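Long-range contacts in periplasmic binding protein (Veillonella parvula, PDB 4MO9), which probably serves as the substrate-capturing component of an ABC import system, as TroA-like periplasmic binding proteins of the FepB type do: residues A175-F180 with K349-K354; V202-G207 with A233-K238. One frame throughout, in Å; residues are numbered along the deposited sequence.

Interaction 1 (A175-F180 with K349-K354)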
loop_
_atom_site.group_PDB
_atom_site.type_symbol
_atom_site.label_atom_id
_atom_site.label_comp_id
_atom_site.label_asym_id
_atom_site.label_seq_id
_atom_site.Cartn_x
_atom_site.Cartn_y
_atom_site.Cartn_z
ATOM N N ALA A 175 4.941 12.492 14.596
ATOM C CA ALA A 175 5.735 13.535 13.932
ATOM C C ALA A 175 6.996 12.976 13.243
ATOM O O ALA A 175 7.349 13.407 12.138
ATOM C CB ALA A 175 6.098 14.663 14.922
ATOM N N GLU A 176 7.673 12.023 13.878
ATOM C CA GLU A 176 8.848 11.406 13.259
ATOM C C GLU A 176 8.457 10.654 11.998
ATOM O O GLU A 176 9.166 10.698 10.995
ATOM C CB GLU A 176 9.501 10.412 14.205
ATOM C CG GLU A 176 9.961 10.982 15.530
ATOM C CD GLU A 176 10.330 9.877 16.504
ATOM O OE1 GLU A 176 10.770 8.803 16.025
ATOM O OE2 GLU A 176 10.167 10.076 17.731
ATOM N N ILE A 177 7.340 9.938 12.060
ATOM C CA ILE A 177 6.907 9.128 10.924
ATOM C C ILE A 177 6.498 10.034 9.766
ATOM O O ILE A 177 6.836 9.761 8.608
ATOM C CB ILE A 177 5.754 8.177 11.317
ATOM C CG1 ILE A 177 6.264 7.143 12.333
ATOM C CG2 ILE A 177 5.171 7.478 10.096
ATOM C CD1 ILE A 177 5.129 6.330 13.011
ATOM N N SER A 178 5.782 11.111 10.084
ATOM C CA SER A 178 5.354 12.093 9.091
ATOM C C SER A 178 6.544 12.769 8.413
ATOM O O SER A 178 6.539 12.998 7.195
ATOM C CB SER A 178 4.475 13.155 9.755
ATOM O OG SER A 178 3.955 14.038 8.776
ATOM N N LYS A 179 7.571 13.090 9.192
ATOM C CA LYS A 179 8.751 13.737 8.624
ATOM C C LYS A 179 9.551 12.754 7.783
ATOM O O LYS A 179 10.085 13.122 6.731
ATOM C CB LYS A 179 9.617 14.364 9.723
ATOM C CG LYS A 179 8.991 15.614 10.342
ATOM C CD LYS A 179 9.848 16.139 11.475
ATOM C CE LYS A 179 9.211 17.375 12.112
ATOM N NZ LYS A 179 10.082 17.898 13.193
ATOM N N PHE A 180 9.640 11.507 8.237
ATOM C CA PHE A 180 10.301 10.460 7.447
ATOM C C PHE A 180 9.647 10.361 6.077
ATOM O O PHE A 180 10.327 10.273 5.040
ATOM C CB PHE A 180 10.179 9.107 8.165
ATOM C CG PHE A 180 10.765 7.946 7.400
ATOM C CD1 PHE A 180 12.048 7.484 7.695
ATOM C CD2 PHE A 180 10.035 7.305 6.405
ATOM C CE1 PHE A 180 12.597 6.398 6.995
ATOM C CE2 PHE A 180 10.579 6.219 5.702
ATOM C CZ PHE A 180 11.863 5.772 6.000
ATOM N N LYS A 349 13.359 -0.742 4.177
ATOM C CA LYS A 349 14.090 -1.378 5.280
ATOM C C LYS A 349 14.218 -0.434 6.486
ATOM O O LYS A 349 14.019 -0.836 7.641
ATOM C CB LYS A 349 15.482 -1.839 4.807
ATOM C CG LYS A 349 16.336 -2.412 5.927
ATOM C CD LYS A 349 17.710 -2.860 5.454
ATOM C CE LYS A 349 18.559 -3.247 6.651
ATOM N NZ LYS A 349 17.883 -4.279 7.484
ATOM N N GLU A 350 14.536 0.826 6.213
ATOM C CA GLU A 350 14.710 1.797 7.283
ATOM C C GLU A 350 13.386 2.077 7.999
ATOM O O GLU A 350 13.369 2.259 9.224
ATOM C CB GLU A 350 15.322 3.086 6.738
ATOM C CG GLU A 350 15.763 4.069 7.807
ATOM C CD GLU A 350 16.505 5.257 7.227
ATOM O OE1 GLU A 350 16.903 5.194 6.037
ATOM O OE2 GLU A 350 16.688 6.250 7.965
ATOM N N PHE A 351 12.280 2.093 7.253
ATOM C CA PHE A 351 10.975 2.279 7.888
ATOM C C PHE A 351 10.742 1.132 8.868
ATOM O O PHE A 351 10.319 1.354 10.007
ATOM C CB PHE A 351 9.832 2.364 6.863
ATOM C CG PHE A 351 8.500 2.653 7.487
ATOM C CD1 PHE A 351 8.019 3.951 7.548
ATOM C CD2 PHE A 351 7.740 1.632 8.042
ATOM C CE1 PHE A 351 6.785 4.230 8.163
ATOM C CE2 PHE A 351 6.515 1.899 8.662
ATOM C CZ PHE A 351 6.036 3.189 8.718
ATOM N N TYR A 352 11.020 -0.094 8.436
ATOM C CA TYR A 352 10.915 -1.235 9.351
ATOM C C TYR A 352 11.867 -1.097 10.540
ATOM O O TYR A 352 11.436 -1.213 11.697
ATOM C CB TYR A 352 11.203 -2.559 8.632
ATOM C CG TYR A 352 9.999 -3.193 7.969
ATOM C CD1 TYR A 352 9.492 -2.688 6.777
ATOM C CD2 TYR A 352 9.384 -4.306 8.528
ATOM C CE1 TYR A 352 8.387 -3.266 6.160
ATOM C CE2 TYR A 352 8.273 -4.889 7.930
ATOM C CZ TYR A 352 7.784 -4.373 6.739
ATOM O OH TYR A 352 6.675 -4.952 6.135
ATOM N N ASP A 353 13.155 -0.885 10.258
ATOM C CA ASP A 353 14.173 -0.788 11.313
ATOM C C ASP A 353 13.817 0.273 12.358
ATOM O O ASP A 353 13.929 0.039 13.563
ATOM C CB ASP A 353 15.549 -0.457 10.718
ATOM C CG ASP A 353 16.193 -1.638 9.993
ATOM O OD1 ASP A 353 15.765 -2.798 10.194
ATOM O OD2 ASP A 353 17.145 -1.394 9.219
ATOM N N LYS A 354 13.376 1.437 11.887
ATOM C CA LYS A 354 13.083 2.570 12.767
ATOM C C LYS A 354 11.787 2.457 13.567
ATOM O O LYS A 354 11.763 2.828 14.747
ATOM C CB LYS A 354 13.063 3.886 11.979
ATOM C CG LYS A 354 14.434 4.506 11.737
ATOM C CD LYS A 354 14.342 5.746 10.837
ATOM C CE LYS A 354 13.533 6.870 11.487
ATOM N NZ LYS A 354 14.227 7.495 12.650
#

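Interaction 2 (V202-G207 with A233-K238)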
loop_
_atom_site.group_PDB
_atom_site.type_symbol
_atom_site.label_atom_id
_atom_site.label_comp_id
_atom_site.label_asym_id
_atom_site.label_seq_id
_atom_site.Cartn_x
_atom_site.Cartn_y
_atom_site.Cartn_z
ATOM N N VAL A 202 5.424 4.014 -20.118
ATOM C CA VAL A 202 5.445 2.835 -19.263
ATOM C C VAL A 202 4.168 2.000 -19.382
ATOM O O VAL A 202 3.058 2.546 -19.412
ATOM C CB VAL A 202 5.720 3.228 -17.781
ATOM C CG1 VAL A 202 4.680 4.218 -17.273
ATOM C CG2 VAL A 202 5.759 2.004 -16.891
ATOM N N TYR A 203 4.329 0.679 -19.475
ATOM C CA TYR A 203 3.194 -0.227 -19.373
ATOM C C TYR A 203 3.183 -0.844 -17.973
ATOM O O TYR A 203 4.194 -1.404 -17.530
ATOM C CB TYR A 203 3.229 -1.317 -20.456
ATOM C CG TYR A 203 2.234 -2.424 -20.189
ATOM C CD1 TYR A 203 0.884 -2.138 -20.021
ATOM C CD2 TYR A 203 2.643 -3.747 -20.076
ATOM C CE1 TYR A 203 -0.037 -3.136 -19.748
ATOM C CE2 TYR A 203 1.730 -4.754 -19.802
ATOM C CZ TYR A 203 0.390 -4.442 -19.643
ATOM O OH TYR A 203 -0.531 -5.432 -19.377
ATOM N N LEU A 204 2.050 -0.729 -17.281
ATOM C CA LEU A 204 1.927 -1.179 -15.894
ATOM C C LEU A 204 0.955 -2.346 -15.822
ATOM O O LEU A 204 -0.125 -2.291 -16.413
ATOM C CB LEU A 204 1.392 -0.046 -15.013
ATOM C CG LEU A 204 2.140 1.285 -14.959
ATOM C CD1 LEU A 204 1.287 2.344 -14.246
ATOM C CD2 LEU A 204 3.459 1.120 -14.231
ATOM N N GLU A 205 1.319 -3.407 -15.109
ATOM C CA GLU A 205 0.404 -4.541 -14.999
ATOM C C GLU A 205 0.552 -5.221 -13.646
ATOM O O GLU A 205 1.680 -5.428 -13.177
ATOM C CB GLU A 205 0.628 -5.566 -16.125
ATOM C CG GLU A 205 -0.406 -6.710 -16.113
ATOM C CD GLU A 205 -0.067 -7.863 -17.057
ATOM O OE1 GLU A 205 0.403 -7.610 -18.196
ATOM O OE2 GLU A 205 -0.291 -9.040 -16.675
ATOM N N VAL A 206 -0.582 -5.540 -13.016
ATOM C CA VAL A 206 -0.578 -6.395 -11.830
ATOM C C VAL A 206 -0.346 -7.823 -12.318
ATOM O O VAL A 206 -1.160 -8.367 -13.085
ATOM C CB VAL A 206 -1.908 -6.320 -11.058
ATOM C CG1 VAL A 206 -1.769 -7.008 -9.697
ATOM C CG2 VAL A 206 -2.307 -4.864 -10.851
ATOM N N GLY A 207 0.763 -8.432 -11.901
ATOM C CA GLY A 207 1.114 -9.746 -12.420
ATOM C C GLY A 207 0.479 -10.911 -11.682
ATOM O O GLY A 207 1.132 -11.935 -11.458
ATOM N N ALA A 233 6.127 9.709 -15.355
ATOM C CA ALA A 233 6.027 8.797 -16.500
ATOM C C ALA A 233 4.810 9.074 -17.388
ATOM O O ALA A 233 3.817 9.674 -16.944
ATOM C CB ALA A 233 6.015 7.358 -16.036
ATOM N N ASP A 234 4.895 8.632 -18.639
ATOM C CA ASP A 234 3.755 8.650 -19.549
ATOM C C ASP A 234 3.108 7.261 -19.559
ATOM O O ASP A 234 3.622 6.333 -20.190
ATOM C CB ASP A 234 4.213 9.028 -20.965
ATOM C CG ASP A 234 3.054 9.234 -21.924
ATOM O OD1 ASP A 234 1.896 8.967 -21.537
ATOM O OD2 ASP A 234 3.300 9.654 -23.080
ATOM N N VAL A 235 1.987 7.116 -18.852
ATOM C CA VAL A 235 1.294 5.829 -18.755
ATOM C C VAL A 235 0.580 5.472 -20.070
ATOM O O VAL A 235 -0.431 6.087 -20.416
ATOM C CB VAL A 235 0.288 5.843 -17.585
ATOM C CG1 VAL A 235 -0.414 4.504 -17.464
ATOM C CG2 VAL A 235 1.001 6.191 -16.275
ATOM N N ILE A 236 1.089 4.476 -20.800
ATOM C CA ILE A 236 0.579 4.212 -22.158
ATOM C C ILE A 236 -0.913 3.854 -22.191
ATOM O O ILE A 236 -1.575 4.000 -23.222
ATOM C CB ILE A 236 1.390 3.112 -22.914
ATOM C CG1 ILE A 236 1.127 1.714 -22.333
ATOM C CG2 ILE A 236 2.889 3.451 -22.944
ATOM C CD1 ILE A 236 1.657 0.568 -23.226
ATOM N N THR A 237 -1.435 3.382 -21.062
ATOM C CA THR A 237 -2.831 2.959 -20.966
ATOM C C THR A 237 -3.763 4.060 -20.441
ATOM O O THR A 237 -4.964 3.827 -20.304
ATOM C CB THR A 237 -2.977 1.720 -20.051
ATOM O OG1 THR A 237 -2.185 1.903 -18.870
ATOM C CG2 THR A 237 -2.528 0.448 -20.770
ATOM N N LYS A 238 -3.216 5.242 -20.154
ATOM C CA LYS A 238 -3.980 6.329 -19.516
ATOM C C LYS A 238 -5.321 6.681 -20.182
ATOM O O LYS A 238 -6.267 7.080 -19.494
ATOM C CB LYS A 238 -3.118 7.593 -19.359
ATOM C CG LYS A 238 -2.823 8.327 -20.664
ATOM C CD LYS A 238 -1.647 9.289 -20.513
ATOM C CE LYS A 238 -1.323 9.948 -21.855
ATOM N NZ LYS A 238 0.062 10.510 -21.917
HETATM O O HOH W 1 0.411 1.300 -18.567
#

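Interaction 1 (A175-F180 with K349-K354)
Two helices running nearly antiparallel meet here through a small aromatic cluster, Phe180 of the long helix 171-194 meeting Phe351 of the last helix, 344-355. The axes of the short segments stay 12.0 Å apart, at 171°, a spacing wide enough for whole rings to fill. Phe180 points at the other helix, and CG, anti to the backbone N, carries the ring's first atom that way. The rings form an offset edge-to-face pair: the edge of Phe351 is turned toward the face of Phe180, with the planes at 70° and the centroids 5.8 Å apart. Their closest atoms are Phe180 CE2 and Phe351 CD1, at 3.9 Å. Glu350 CG touches Phe180 CE1 (4.0 Å) near the ring plane, while Lys354, bent at chi3 (64°), brings CE obliquely to within 4.1 Å of Phe180 CD1. Ile177 CG2 rests against the edge of Phe351 at CE1. Arg184, one turn further along helix 171-194, makes a cation-pi contact with Phe180. Helix 171-194 comes between the strands of the parallel sheet and those of the mixed sheet, consistent with the long interdomain helix of TroA-like binding proteins; the last helix packs on it, and helix 52-59 covers Ile177 and Phe351 through Ala57.

Interaction 2 (V202-G207 with A233-K238)
The carbonyl oxygen of Val202 is gripped twice, by the amide of Ile236 and by a water, where strand 201-206 meets the short edge strand 234-235. Ile236 N donates to Val202 O over 3.1 Å in a nearly straight bond (169° at the hydrogen). The water donates to the same oxygen and to Thr237 OG1, 2.7 Å from it, and accepts from Leu204 N, so it carries the pairing onward where residues 235-238 turn away; Thr237 OG1 is also bonded to Phe218 O and Ser217 OG. Val202 N donates to Asp234 O at 2.9 Å, completing a parallel bridge centred on Val202 and Val235. Val202 CG1, set between the backbone N and the carbonyl carbon (chi1 57°), presses on Ala233 CB at 3.6 Å. Leu204 CD1 meets Val235 CG1 at 4.2 Å. Ile236 CD1 comes obliquely to the Tyr203 ring and lies 3.7 Å from Tyr203 CB, while CG1 and CG2 flank Val202 O, and the side chain also touches Phe251 and Lys255 of helix 249-255. An alanine in place of Ile236 would probably leave Tyr203 CB without this apolar neighbour and open a gap beside helix 249-255. The direct backbone pairing is thus two hydrogen bonds backed by apolar packing, and the water and Thr237 continue it, implying that polar bridging replaces strand pairing at the type I turn from Val235 to Lys238.

In the fold
The two contacts illustrate how a bilobed binding protein is assembled from separate kinds of packing. Interaction 1 joins helices 171-194 and 344-355, whereas interaction 2 lies at the edge of the five-stranded mixed sheet; their centres are 29 Å apart and their nearest atoms about 18 Å, without touching. Helix 171-194 is followed, after a short connection, by strand 201-206. Along the sequence, both strands of interaction 2 fall between the two halves of interaction 1, so the local beta-alpha-beta pairing lies within a much longer excursion. Interaction 1 thus involves the helix that probably joins the two lobes, to which the last helix returns, while interaction 2 closes the outer edge of the second lobe's sheet.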